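Local coordinates for iron-regulated outer membrane protein (Neisseria meningitidis, PDB 4B7O) that imports iron across the bacterial outer membrane as a TonB-dependent transporter, probably in siderophore-bound form, with a plug domain seated inside its beta-barrel, at residues A[105-110]-A[115-120]; A[110-115]-A[585-590]; A[151-156]-A[558-563]; A[128-133]-A[357-362]; A[83-88]-A[142-147]. All blocks are in the same frame, centred on the assembly; numbering follows the deposited sequence.

Interaction 1. Residues A[105-110]-A[115-120]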
# COMPACT_ATOMS: atom_id res chain seq x y z
N GLN A 105 -2.36 -5.92 -9.33
CA GLN A 105 -1.09 -5.20 -8.96
C GLN A 105 -0.53 -5.57 -7.59
O GLN A 105 -1.26 -5.63 -6.58
CB GLN A 105 -1.30 -3.68 -8.95
CG GLN A 105 -1.58 -3.12 -10.30
CD GLN A 105 -1.98 -1.67 -10.25
OE1 GLN A 105 -1.69 -0.95 -9.31
NE2 GLN A 105 -2.64 -1.22 -11.29
N PHE A 106 0.78 -5.76 -7.57
CA PHE A 106 1.54 -5.95 -6.36
C PHE A 106 2.42 -4.76 -6.19
O PHE A 106 3.03 -4.27 -7.16
CB PHE A 106 2.50 -7.15 -6.50
CG PHE A 106 1.82 -8.44 -6.76
CD1 PHE A 106 1.36 -9.20 -5.70
CD2 PHE A 106 1.65 -8.91 -8.07
CE1 PHE A 106 0.74 -10.42 -5.90
CE2 PHE A 106 1.02 -10.12 -8.29
CZ PHE A 106 0.57 -10.88 -7.20
N LEU A 107 2.57 -4.36 -4.96
CA LEU A 107 3.36 -3.18 -4.70
C LEU A 107 4.65 -3.53 -3.90
O LEU A 107 4.60 -4.36 -3.00
CB LEU A 107 2.47 -2.22 -3.94
CG LEU A 107 3.28 -1.03 -3.46
CD1 LEU A 107 2.46 0.26 -3.60
CD2 LEU A 107 3.83 -1.24 -2.06
N THR A 108 5.80 -2.93 -4.27
CA THR A 108 6.98 -3.08 -3.46
C THR A 108 7.60 -1.75 -3.11
O THR A 108 7.52 -0.77 -3.85
CB THR A 108 8.02 -4.03 -4.08
OG1 THR A 108 8.43 -3.50 -5.33
CG2 THR A 108 7.39 -5.37 -4.30
N LEU A 109 8.20 -1.74 -1.96
CA LEU A 109 8.78 -0.57 -1.39
C LEU A 109 10.14 -1.05 -0.97
O LEU A 109 10.24 -1.99 -0.17
CB LEU A 109 7.97 -0.16 -0.18
CG LEU A 109 8.43 1.07 0.58
CD1 LEU A 109 8.45 2.29 -0.37
CD2 LEU A 109 7.49 1.27 1.76
N ARG A 110 11.18 -0.46 -1.58
CA ARG A 110 12.54 -0.95 -1.38
C ARG A 110 12.64 -2.43 -1.59
O ARG A 110 13.37 -3.11 -0.89
CB ARG A 110 13.02 -0.63 0.04
CG ARG A 110 13.47 0.80 0.24
CD ARG A 110 13.69 1.15 1.72
NE ARG A 110 14.17 2.55 1.83
CZ ARG A 110 14.48 3.16 2.96
NH1 ARG A 110 14.34 2.53 4.12
NH2 ARG A 110 14.90 4.43 2.92
N ASN A 115 3.09 -8.01 1.84
CA ASN A 115 3.17 -8.78 3.05
C ASN A 115 3.82 -7.97 4.21
O ASN A 115 3.54 -8.22 5.37
CB ASN A 115 3.90 -10.09 2.79
CG ASN A 115 4.26 -10.81 4.07
OD1 ASN A 115 3.42 -11.46 4.69
ND2 ASN A 115 5.51 -10.71 4.47
N SER A 116 4.63 -6.96 3.91
CA SER A 116 5.21 -6.18 5.02
C SER A 116 4.89 -4.71 4.91
O SER A 116 5.08 -3.97 5.88
CB SER A 116 6.74 -6.33 5.13
OG SER A 116 7.28 -7.13 4.09
N VAL A 117 4.49 -4.23 3.73
CA VAL A 117 4.18 -2.80 3.66
C VAL A 117 2.70 -2.53 3.64
O VAL A 117 1.99 -3.07 2.84
CB VAL A 117 5.02 -2.05 2.61
CG1 VAL A 117 5.71 -3.01 1.67
CG2 VAL A 117 4.31 -0.89 1.90
N ASP A 118 2.23 -1.72 4.58
CA ASP A 118 0.81 -1.43 4.70
C ASP A 118 0.45 -0.30 3.80
O ASP A 118 1.33 0.40 3.31
CB ASP A 118 0.47 -1.12 6.14
CG ASP A 118 0.72 -2.32 7.05
OD1 ASP A 118 0.45 -3.50 6.65
OD2 ASP A 118 1.25 -2.10 8.15
N ILE A 119 -0.84 -0.11 3.56
CA ILE A 119 -1.35 1.06 2.93
C ILE A 119 -2.30 1.60 3.93
O ILE A 119 -3.25 0.93 4.27
CB ILE A 119 -2.19 0.73 1.67
CG1 ILE A 119 -1.35 -0.05 0.66
CG2 ILE A 119 -2.72 2.02 1.04
CD1 ILE A 119 -2.00 -0.02 -0.70
N LYS A 120 -2.05 2.80 4.42
CA LYS A 120 -2.83 3.26 5.55
C LYS A 120 -3.67 4.36 5.03
O LYS A 120 -3.14 5.31 4.40
CB LYS A 120 -1.92 3.79 6.65
CG LYS A 120 -0.82 2.82 7.07
CD LYS A 120 -0.26 3.27 8.43
CE LYS A 120 0.91 2.38 8.84
NZ LYS A 120 1.28 2.44 10.29
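Leu109 and Val117 mark the closest approach of the two backbones, 7.2 Å between their CA atoms, too wide for the segments to pair as neighbouring strands, and only side chains cross the interval. Val117 is the shared partner. Its CG2 touches CD2 of Leu109 at 3.8 Å and CD2 of Leu107 at 4.0 Å, while its other branch, CG1, lies 4.1 Å from CB of Leu109. The two leucines are alternate residues of strand 107-109 and so present their side chains on one face; each holds CG opposite its own backbone N (chi1 173° in Leu107, 180° in Leu109), which carries a CD2 methyl across to the valine. Leu107 meets it at about a right angle, Leu109 at a slant. Ile167, Phe97 and Ile95 extend the apolar surroundings of the leucines. Branched aliphatic residues suit this place because their methyls fill a buried site without needing polar partners. The contact therefore rests on dispersion and on exclusion of water, with no hydrogen bond directly between the two segments.

Interaction 2. Residues A[110-115]-A[585-590]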
# COMPACT_ATOMS: atom_id res chain seq x y z
N ARG A 110 11.18 -0.46 -1.58
CA ARG A 110 12.54 -0.95 -1.38
C ARG A 110 12.64 -2.43 -1.59
O ARG A 110 13.37 -3.11 -0.89
CB ARG A 110 13.02 -0.63 0.04
CG ARG A 110 13.47 0.80 0.24
CD ARG A 110 13.69 1.15 1.72
NE ARG A 110 14.17 2.55 1.83
CZ ARG A 110 14.48 3.16 2.96
NH1 ARG A 110 14.34 2.53 4.12
NH2 ARG A 110 14.90 4.43 2.92
N GLY A 111 11.90 -2.93 -2.58
CA GLY A 111 11.86 -4.37 -2.87
C GLY A 111 10.99 -5.21 -1.95
O GLY A 111 10.89 -6.40 -2.14
N MET A 112 10.38 -4.63 -0.92
CA MET A 112 9.62 -5.46 0.01
C MET A 112 8.19 -5.32 -0.37
O MET A 112 7.77 -4.21 -0.77
CB MET A 112 9.83 -5.04 1.43
CG MET A 112 11.27 -5.10 1.89
SD MET A 112 11.92 -6.79 1.88
CE MET A 112 11.01 -7.53 3.20
N GLY A 113 7.46 -6.44 -0.33
CA GLY A 113 6.08 -6.44 -0.88
C GLY A 113 4.99 -6.17 0.17
O GLY A 113 5.29 -5.92 1.36
N GLN A 114 3.72 -6.28 -0.24
CA GLN A 114 2.62 -5.93 0.68
C GLN A 114 2.42 -6.87 1.86
O GLN A 114 1.67 -6.57 2.78
CB GLN A 114 1.32 -5.78 -0.04
CG GLN A 114 1.25 -4.50 -0.82
CD GLN A 114 0.23 -4.56 -1.95
OE1 GLN A 114 0.33 -5.39 -2.87
NE2 GLN A 114 -0.76 -3.67 -1.87
N ASN A 115 3.09 -8.01 1.84
CA ASN A 115 3.17 -8.78 3.05
C ASN A 115 3.82 -7.97 4.21
O ASN A 115 3.54 -8.22 5.37
CB ASN A 115 3.90 -10.09 2.79
CG ASN A 115 4.26 -10.81 4.07
OD1 ASN A 115 3.42 -11.46 4.69
ND2 ASN A 115 5.51 -10.71 4.47
N GLY A 585 12.87 -18.48 8.79
CA GLY A 585 14.20 -17.90 8.42
C GLY A 585 14.34 -16.43 8.71
O GLY A 585 13.67 -15.86 9.58
N TYR A 586 15.23 -15.78 8.01
CA TYR A 586 15.39 -14.33 8.25
C TYR A 586 15.53 -13.50 6.93
O TYR A 586 15.87 -14.02 5.89
CB TYR A 586 16.55 -14.09 9.24
CG TYR A 586 17.85 -14.63 8.73
CD1 TYR A 586 18.65 -13.85 7.94
CD2 TYR A 586 18.29 -15.91 9.05
CE1 TYR A 586 19.86 -14.31 7.43
CE2 TYR A 586 19.50 -16.40 8.54
CZ TYR A 586 20.27 -15.57 7.73
OH TYR A 586 21.44 -15.95 7.19
N ILE A 587 15.28 -12.22 6.99
CA ILE A 587 15.35 -11.38 5.79
C ILE A 587 16.46 -10.31 5.99
O ILE A 587 16.56 -9.70 7.04
CB ILE A 587 13.96 -10.72 5.53
CG1 ILE A 587 12.88 -11.75 5.18
CG2 ILE A 587 14.00 -9.71 4.40
CD1 ILE A 587 11.49 -11.36 5.66
N LYS A 588 17.31 -10.14 4.99
CA LYS A 588 18.19 -8.96 4.90
C LYS A 588 17.91 -8.10 3.70
O LYS A 588 17.60 -8.60 2.61
CB LYS A 588 19.65 -9.37 4.93
CG LYS A 588 20.10 -9.55 6.38
CD LYS A 588 21.45 -10.19 6.48
CE LYS A 588 21.73 -10.56 7.93
NZ LYS A 588 21.90 -9.30 8.72
N ASN A 589 17.99 -6.80 3.90
CA ASN A 589 17.86 -5.87 2.80
C ASN A 589 18.75 -4.64 2.98
O ASN A 589 18.87 -4.12 4.08
CB ASN A 589 16.42 -5.41 2.73
CG ASN A 589 16.09 -4.75 1.40
OD1 ASN A 589 16.79 -4.93 0.40
ND2 ASN A 589 15.02 -3.97 1.39
N HIS A 590 19.32 -4.13 1.90
CA HIS A 590 20.07 -2.88 2.00
C HIS A 590 20.03 -2.13 0.73
O HIS A 590 19.63 -2.65 -0.29
CB HIS A 590 21.49 -3.17 2.40
CG HIS A 590 22.30 -3.95 1.38
ND1 HIS A 590 22.99 -3.34 0.38
CD2 HIS A 590 22.65 -5.31 1.33
CE1 HIS A 590 23.70 -4.26 -0.32
NE2 HIS A 590 23.48 -5.47 0.26
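The side-chain amide of Asn589 is gripped from two directions. Its ND2 donates to the backbone O of Arg110 across 2.9 Å, with an N-H...O angle of 150°; the donor sits close to the line of the carbonyl bond, and the oxygen lies slightly out of the amide plane. On its other arm OD1 accepts from the backbone N of Lys613, so each polar atom of this buried amide has a partner, which holds its rotation. Asparagine suits the site because one short side chain supplies both a donor and an acceptor.

Next to this bond Met112 runs past the amide in the opposite direction, its CG 3.9 Å from Asn589 ND2. Bends at chi2 (-64°) and chi3 (-69°) fold its flexible chain so that CE comes to rest 3.9 Å from CG2 of Ile587, the inward-facing residue two places before Asn589. The guanidinium group of Arg110 leads elsewhere, to salt bridges with Glu541 and Glu593. Segment 585-590 belongs to a barrel strand and 110-115 to the plug, and a plug loop held by inward-facing barrel side chains is typical of the TonB-dependent transporter fold.

Interaction 3. Residues A[151-156]-A[558-563]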
# COMPACT_ATOMS: atom_id res chain seq x y z
N LYS A 151 9.48 4.47 4.94
CA LYS A 151 10.18 3.27 4.53
C LYS A 151 10.91 2.70 5.71
O LYS A 151 11.19 3.42 6.70
CB LYS A 151 11.12 3.59 3.41
CG LYS A 151 10.55 4.67 2.51
CD LYS A 151 11.49 5.02 1.36
CE LYS A 151 10.80 5.97 0.40
NZ LYS A 151 11.74 6.74 -0.44
N GLY A 152 11.24 1.41 5.60
CA GLY A 152 11.88 0.69 6.69
C GLY A 152 11.05 0.66 7.96
O GLY A 152 9.86 0.90 7.96
N ALA A 153 11.72 0.39 9.06
CA ALA A 153 11.08 0.20 10.33
C ALA A 153 10.82 1.57 10.95
O ALA A 153 11.68 2.44 10.90
CB ALA A 153 12.01 -0.67 11.19
N GLY A 154 9.63 1.78 11.52
CA GLY A 154 9.29 3.11 12.09
C GLY A 154 9.74 3.25 13.55
O GLY A 154 10.26 2.30 14.19
N SER A 155 9.57 4.44 14.11
CA SER A 155 9.94 4.65 15.50
C SER A 155 8.80 4.10 16.34
O SER A 155 7.87 3.50 15.80
CB SER A 155 10.21 6.13 15.76
OG SER A 155 9.08 6.92 15.47
N ALA A 156 8.86 4.30 17.64
CA ALA A 156 7.91 3.71 18.56
C ALA A 156 6.48 4.13 18.28
O ALA A 156 5.59 3.31 18.37
CB ALA A 156 8.28 4.05 20.01
N PHE A 558 20.15 2.30 3.69
CA PHE A 558 19.46 1.59 4.76
C PHE A 558 19.95 0.17 4.85
O PHE A 558 20.41 -0.39 3.89
CB PHE A 558 17.94 1.58 4.55
CG PHE A 558 17.54 0.98 3.25
CD1 PHE A 558 17.38 -0.41 3.15
CD2 PHE A 558 17.41 1.78 2.12
CE1 PHE A 558 17.03 -1.00 1.95
CE2 PHE A 558 17.07 1.20 0.90
CZ PHE A 558 16.89 -0.18 0.82
N TRP A 559 19.89 -0.39 6.04
CA TRP A 559 20.22 -1.80 6.19
C TRP A 559 19.19 -2.41 7.05
O TRP A 559 18.80 -1.84 8.10
CB TRP A 559 21.49 -1.95 6.92
CG TRP A 559 22.70 -1.41 6.23
CD1 TRP A 559 23.59 -2.12 5.47
CD2 TRP A 559 23.20 -0.04 6.27
NE1 TRP A 559 24.59 -1.32 5.04
CE2 TRP A 559 24.43 -0.05 5.51
CE3 TRP A 559 22.77 1.15 6.86
CZ2 TRP A 559 25.21 1.08 5.35
CZ3 TRP A 559 23.55 2.30 6.70
CH2 TRP A 559 24.74 2.27 5.94
N GLN A 560 18.71 -3.58 6.66
CA GLN A 560 17.67 -4.14 7.45
C GLN A 560 17.81 -5.59 7.60
O GLN A 560 18.16 -6.29 6.67
CB GLN A 560 16.32 -3.77 6.91
CG GLN A 560 15.27 -3.68 8.03
CD GLN A 560 13.95 -3.96 7.43
OE1 GLN A 560 12.93 -3.39 7.82
NE2 GLN A 560 13.97 -4.80 6.38
N THR A 561 17.59 -6.03 8.82
CA THR A 561 17.52 -7.44 9.15
C THR A 561 16.15 -7.77 9.73
O THR A 561 15.63 -7.07 10.64
CB THR A 561 18.59 -7.80 10.19
OG1 THR A 561 19.81 -7.27 9.74
CG2 THR A 561 18.77 -9.35 10.31
N ILE A 562 15.55 -8.83 9.21
CA ILE A 562 14.30 -9.31 9.80
C ILE A 562 14.51 -10.74 10.25
O ILE A 562 14.84 -11.65 9.45
CB ILE A 562 13.11 -9.14 8.87
CG1 ILE A 562 12.96 -7.68 8.52
CG2 ILE A 562 11.81 -9.45 9.61
CD1 ILE A 562 12.07 -7.40 7.31
N LYS A 563 14.40 -10.93 11.55
CA LYS A 563 14.49 -12.27 12.14
C LYS A 563 13.10 -12.90 12.29
O LYS A 563 12.08 -12.19 12.48
CB LYS A 563 15.16 -12.23 13.52
CG LYS A 563 16.52 -11.55 13.52
CD LYS A 563 17.59 -12.44 14.18
CE LYS A 563 18.90 -11.68 14.36
NZ LYS A 563 18.75 -10.62 15.42
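Gln560 brings the end of its side chain near the backbone of Gly152 and Ala153, close to CA of the first and N of the second, while the CB methyl of Ala153 also turns to it. The touch is light, with no hydrogen bond between the two segments, and covers little surface. Beyond CG the glutamine chain is extended (chi2 -153°), and this length lets it span a backbone separation of 7.6 Å between CA of Gly152 and CA of Gln560. The small residues opposite suit that approach: Gly152 has a positive phi (59°), which glycine adopts easily, and Ala153 presents no more than a methyl.

Further out, the strand sets the root of Gln560, whose backbone is hydrogen-bonded to Asn589 of the adjoining strand. Phe558, also inward-facing and two residues earlier, packs on Arg110, which in turn touches Lys151. The loop is tied down by its polar groups as well: Lys151 NZ forms a salt bridge with Glu593, and Ala153 O accepts from Asn505 ND2 and Lys66 NZ. Loop 151-156 of the plug thus rests on the inner wall of a barrel strand in which alternate residues point inward and outward, the pattern of a transmembrane beta-barrel.

Interaction 4. Residues A[128-133]-A[357-362]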
# COMPACT_ATOMS: atom_id res chain seq x y z
N SER A 128 -4.21 -8.59 6.58
CA SER A 128 -4.66 -9.84 5.94
C SER A 128 -4.95 -9.64 4.46
O SER A 128 -5.05 -8.52 3.98
CB SER A 128 -5.85 -10.47 6.67
OG SER A 128 -5.55 -10.54 8.07
N GLN A 129 -4.99 -10.74 3.73
CA GLN A 129 -5.29 -10.64 2.33
C GLN A 129 -6.42 -11.60 1.89
O GLN A 129 -6.74 -12.55 2.60
CB GLN A 129 -4.03 -10.94 1.57
CG GLN A 129 -3.67 -12.40 1.59
CD GLN A 129 -2.43 -12.66 0.81
OE1 GLN A 129 -2.14 -11.97 -0.16
NE2 GLN A 129 -1.66 -13.62 1.25
N ILE A 130 -6.99 -11.33 0.72
CA ILE A 130 -7.86 -12.26 -0.01
C ILE A 130 -7.18 -13.54 -0.59
O ILE A 130 -7.61 -14.62 -0.29
CB ILE A 130 -8.65 -11.48 -1.09
CG1 ILE A 130 -9.55 -10.45 -0.39
CG2 ILE A 130 -9.51 -12.44 -1.94
CD1 ILE A 130 -10.03 -9.38 -1.32
N LEU A 131 -6.15 -13.44 -1.42
CA LEU A 131 -5.50 -14.64 -1.99
C LEU A 131 -4.18 -14.26 -2.59
O LEU A 131 -4.01 -13.15 -3.09
CB LEU A 131 -6.35 -15.31 -3.07
CG LEU A 131 -6.03 -16.67 -3.76
CD1 LEU A 131 -6.48 -17.84 -2.91
CD2 LEU A 131 -6.69 -16.74 -5.13
N TYR A 132 -3.23 -15.19 -2.58
CA TYR A 132 -1.85 -14.80 -2.82
C TYR A 132 -1.63 -14.51 -4.30
O TYR A 132 -0.58 -13.96 -4.69
CB TYR A 132 -0.83 -15.82 -2.22
CG TYR A 132 -0.82 -17.13 -2.96
CD1 TYR A 132 -1.78 -18.14 -2.68
CD2 TYR A 132 0.10 -17.35 -3.99
CE1 TYR A 132 -1.79 -19.34 -3.39
CE2 TYR A 132 0.11 -18.55 -4.70
CZ TYR A 132 -0.83 -19.53 -4.40
OH TYR A 132 -0.82 -20.68 -5.15
N HIS A 133 -2.62 -14.89 -5.12
CA HIS A 133 -2.58 -14.68 -6.58
C HIS A 133 -3.01 -13.31 -7.00
O HIS A 133 -3.23 -13.04 -8.18
CB HIS A 133 -3.46 -15.73 -7.27
CG HIS A 133 -2.79 -17.06 -7.42
ND1 HIS A 133 -1.75 -17.25 -8.23
CD2 HIS A 133 -3.05 -18.29 -6.82
CE1 HIS A 133 -1.34 -18.54 -8.16
NE2 HIS A 133 -2.14 -19.18 -7.30
N THR A 357 -16.98 -13.51 0.62
CA THR A 357 -15.88 -13.62 1.56
C THR A 357 -15.63 -12.24 2.17
O THR A 357 -15.59 -11.21 1.45
CB THR A 357 -14.61 -14.17 0.90
OG1 THR A 357 -14.96 -15.09 -0.15
CG2 THR A 357 -13.72 -14.89 1.95
N ARG A 358 -15.46 -12.24 3.49
CA ARG A 358 -15.36 -11.01 4.22
C ARG A 358 -14.17 -10.99 5.15
O ARG A 358 -13.82 -12.01 5.73
CB ARG A 358 -16.66 -10.78 5.03
CG ARG A 358 -17.27 -9.43 4.77
CD ARG A 358 -18.76 -9.36 5.05
NE ARG A 358 -19.02 -9.44 6.49
CZ ARG A 358 -19.76 -10.39 7.05
NH1 ARG A 358 -20.30 -11.33 6.28
NH2 ARG A 358 -19.97 -10.42 8.37
N ILE A 359 -13.57 -9.81 5.33
CA ILE A 359 -12.54 -9.61 6.34
C ILE A 359 -12.87 -8.35 7.08
O ILE A 359 -13.16 -7.34 6.49
CB ILE A 359 -11.16 -9.41 5.74
CG1 ILE A 359 -10.82 -10.51 4.75
CG2 ILE A 359 -10.13 -9.43 6.85
CD1 ILE A 359 -9.50 -10.22 4.08
N THR A 360 -12.86 -8.40 8.39
CA THR A 360 -13.42 -7.31 9.15
C THR A 360 -12.30 -6.89 10.05
O THR A 360 -11.70 -7.71 10.70
CB THR A 360 -14.69 -7.74 10.01
OG1 THR A 360 -15.82 -8.03 9.18
CG2 THR A 360 -15.14 -6.65 10.91
N THR A 361 -12.01 -5.60 10.10
CA THR A 361 -10.95 -5.15 10.92
C THR A 361 -11.48 -4.10 11.77
O THR A 361 -12.09 -3.16 11.25
CB THR A 361 -9.81 -4.59 10.04
OG1 THR A 361 -9.28 -5.68 9.28
CG2 THR A 361 -8.66 -3.99 10.90
N ARG A 362 -11.24 -4.22 13.08
CA ARG A 362 -11.55 -3.06 13.96
C ARG A 362 -10.32 -2.62 14.71
O ARG A 362 -9.48 -3.45 15.10
CB ARG A 362 -12.62 -3.36 15.01
CG ARG A 362 -13.83 -4.05 14.44
CD ARG A 362 -14.33 -5.12 15.39
NE ARG A 362 -15.77 -5.09 15.38
CZ ARG A 362 -16.48 -4.39 16.24
NH1 ARG A 362 -15.87 -3.69 17.21
NH2 ARG A 362 -17.82 -4.40 16.16
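Two torsions aim Ile359 at the backbone of Gln129 and Ile130. With chi1 at -52° its CG1 stands opposite its own carbonyl carbon, and chi2 of 175° stretches the chain out to CD1, the leading atom of the contact. This methyl settles against the peptide group joining the two plug residues, 3.9 Å from O of Gln129 and 4.3 Å from N of Ile130. It also skirts the side chain of Ile130, whose CG1 is 4.5 Å away. The same setting of chi1 turns the second branch, CG2, opposite the backbone N, where it lies 4.4 Å from CB of Ser128. A beta-branched residue fits here because it is at ease in a strand and gives two apolar branches, one short and one long, for two neighbours. Strand 355-373 is part of the barrel wall of this TonB-dependent transporter and 128-133 is a plug loop, so Ile359 faces the lumen while the adjacent Arg358 turns to the exposed side. The loop has other supports: the backbones of Gln129 and Ile130 are hydrogen-bonded to Ala516 and Leu517. Farther along, the rings of Tyr132 and His133 meet with their planes inclined by about 37°, CD2 of His133 lying 3.5 Å above the tyrosine plane toward its rim.

Interaction 5. Residues A[83-88]-A[142-147]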
# COMPACT_ATOMS: atom_id res chain seq x y z
N THR A 83 -5.35 8.02 -12.62
CA THR A 83 -6.53 7.61 -11.85
C THR A 83 -6.23 6.43 -10.97
O THR A 83 -7.12 5.97 -10.31
CB THR A 83 -7.70 7.20 -12.74
OG1 THR A 83 -7.28 6.07 -13.52
CG2 THR A 83 -8.10 8.36 -13.65
N ASP A 84 -4.99 5.93 -10.95
CA ASP A 84 -4.55 5.05 -9.87
C ASP A 84 -3.24 5.49 -9.24
O ASP A 84 -2.55 6.35 -9.79
CB ASP A 84 -4.45 3.57 -10.34
CG ASP A 84 -3.44 3.36 -11.49
OD1 ASP A 84 -2.58 4.22 -11.81
OD2 ASP A 84 -3.50 2.28 -12.11
N MET A 85 -2.87 4.84 -8.13
CA MET A 85 -1.59 5.08 -7.48
C MET A 85 -0.38 4.71 -8.29
O MET A 85 0.62 5.41 -8.23
CB MET A 85 -1.51 4.32 -6.18
CG MET A 85 -2.54 4.82 -5.17
SD MET A 85 -2.16 6.47 -4.53
CE MET A 85 -3.70 6.73 -3.63
N ARG A 86 -0.46 3.63 -9.05
CA ARG A 86 0.68 3.30 -9.85
C ARG A 86 1.18 4.46 -10.74
O ARG A 86 2.38 4.67 -10.84
CB ARG A 86 0.42 2.06 -10.69
CG ARG A 86 1.57 1.69 -11.63
CD ARG A 86 1.24 0.39 -12.37
NE ARG A 86 0.10 0.55 -13.28
CZ ARG A 86 -0.73 -0.43 -13.68
NH1 ARG A 86 -0.58 -1.68 -13.25
NH2 ARG A 86 -1.71 -0.17 -14.52
N GLU A 87 0.26 5.19 -11.39
CA GLU A 87 0.68 6.28 -12.23
C GLU A 87 1.01 7.50 -11.40
O GLU A 87 1.95 8.18 -11.67
CB GLU A 87 -0.33 6.66 -13.36
CG GLU A 87 -0.49 5.61 -14.47
CD GLU A 87 0.77 5.44 -15.32
OE1 GLU A 87 1.46 6.43 -15.56
OE2 GLU A 87 1.11 4.31 -15.70
N LEU A 88 0.22 7.78 -10.39
CA LEU A 88 0.43 8.94 -9.56
C LEU A 88 1.83 9.01 -8.95
O LEU A 88 2.38 10.11 -8.78
CB LEU A 88 -0.59 8.95 -8.42
CG LEU A 88 -1.00 10.30 -7.91
CD1 LEU A 88 -1.11 11.32 -9.04
CD2 LEU A 88 -2.33 10.19 -7.18
N ALA A 142 -8.77 9.20 -6.24
CA ALA A 142 -9.88 10.13 -6.24
C ALA A 142 -10.33 10.53 -4.82
O ALA A 142 -10.75 11.63 -4.57
CB ALA A 142 -11.05 9.52 -7.02
N LEU A 143 -10.23 9.62 -3.88
CA LEU A 143 -10.67 9.85 -2.55
C LEU A 143 -9.67 10.63 -1.66
O LEU A 143 -10.05 11.21 -0.64
CB LEU A 143 -10.95 8.49 -1.93
CG LEU A 143 -12.12 7.66 -2.52
CD1 LEU A 143 -12.07 6.29 -1.88
CD2 LEU A 143 -13.47 8.31 -2.28
N VAL A 144 -8.41 10.62 -2.03
CA VAL A 144 -7.39 11.10 -1.11
C VAL A 144 -7.09 12.59 -1.25
O VAL A 144 -7.30 13.18 -2.30
CB VAL A 144 -6.12 10.23 -1.21
CG1 VAL A 144 -6.52 8.77 -1.26
CG2 VAL A 144 -5.31 10.61 -2.44
N LYS A 145 -6.60 13.21 -0.19
CA LYS A 145 -6.12 14.58 -0.30
C LYS A 145 -4.59 14.67 -0.34
O LYS A 145 -4.02 15.58 -0.92
CB LYS A 145 -6.67 15.45 0.80
CG LYS A 145 -6.16 15.16 2.18
CD LYS A 145 -6.28 16.41 3.04
CE LYS A 145 -6.48 16.06 4.50
NZ LYS A 145 -5.78 17.02 5.40
N VAL A 146 -3.94 13.68 0.25
CA VAL A 146 -2.55 13.72 0.43
C VAL A 146 -2.11 12.25 0.44
O VAL A 146 -2.82 11.41 0.97
CB VAL A 146 -2.30 14.47 1.77
CG1 VAL A 146 -2.11 13.56 2.96
CG2 VAL A 146 -1.13 15.39 1.65
N VAL A 147 -0.97 11.94 -0.17
CA VAL A 147 -0.30 10.61 -0.04
C VAL A 147 1.15 10.82 0.41
O VAL A 147 1.84 11.64 -0.16
CB VAL A 147 -0.22 9.89 -1.40
CG1 VAL A 147 0.51 8.55 -1.26
CG2 VAL A 147 -1.58 9.74 -2.04
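Met85 reaches Val147 and Val144 only through the far end of its side chain. CB leaves the helix pointing neither at segment 142-147 nor away from it, and CG, opposite the carbonyl carbon, carries the chain onward. A bend at chi2 (-70°) then swings the sulfur round, so that SD lies 4.2 Å from CG2 of Val147. The terminal CE goes farthest: it meets that same CG2 tip to tip at 4.0 Å and CG1 of Val144 at 4.2 Å. Methionine suits the place because a long, pliable apolar chain can reach two valines from a helix well clear of them. Val144 and Val147, three positions apart, would face opposite ways in a regular strand; here the chain turns a corner at Lys145, and Lys145 and Val146 together face Lys170 in a classic beta bulge, which brings both valines round to Met85. The contact joins the short helix 85-88 to the mixed four-stranded sheet of the plug. Asp84 caps that helix at its N-terminus, OD1 accepting from the backbone N of Glu87 at 3.0 Å and 158°. Its OD2 also forms a long ion pair with Arg86, the oxygen lying well outside the guanidinium plane.

Overall arrangement
Interactions 1 and 5 lie within the plug, their centres about 15 Å apart, whereas interactions 2, 3 and 4 are contacts between the plug and the barrel wall. Arg110 and Asn115 belong to both interaction 1 and interaction 2, and the packing of strand 107-109 passes directly into that of 112-113: Leu107 N probably bonds to Gln114 OE1 (3.2 Å). Interactions 2 and 3, with centres about 10 Å apart, use neighbouring barrel strands, 578-600 and 551-567. Interaction 4 meets another part of the wall, its centre about 25 Å from that of interaction 3. Segment 142-147 of interaction 5 leads, through the rest of strand 144-150, to 151-156 of interaction 3, although their centres are about 26 Å apart.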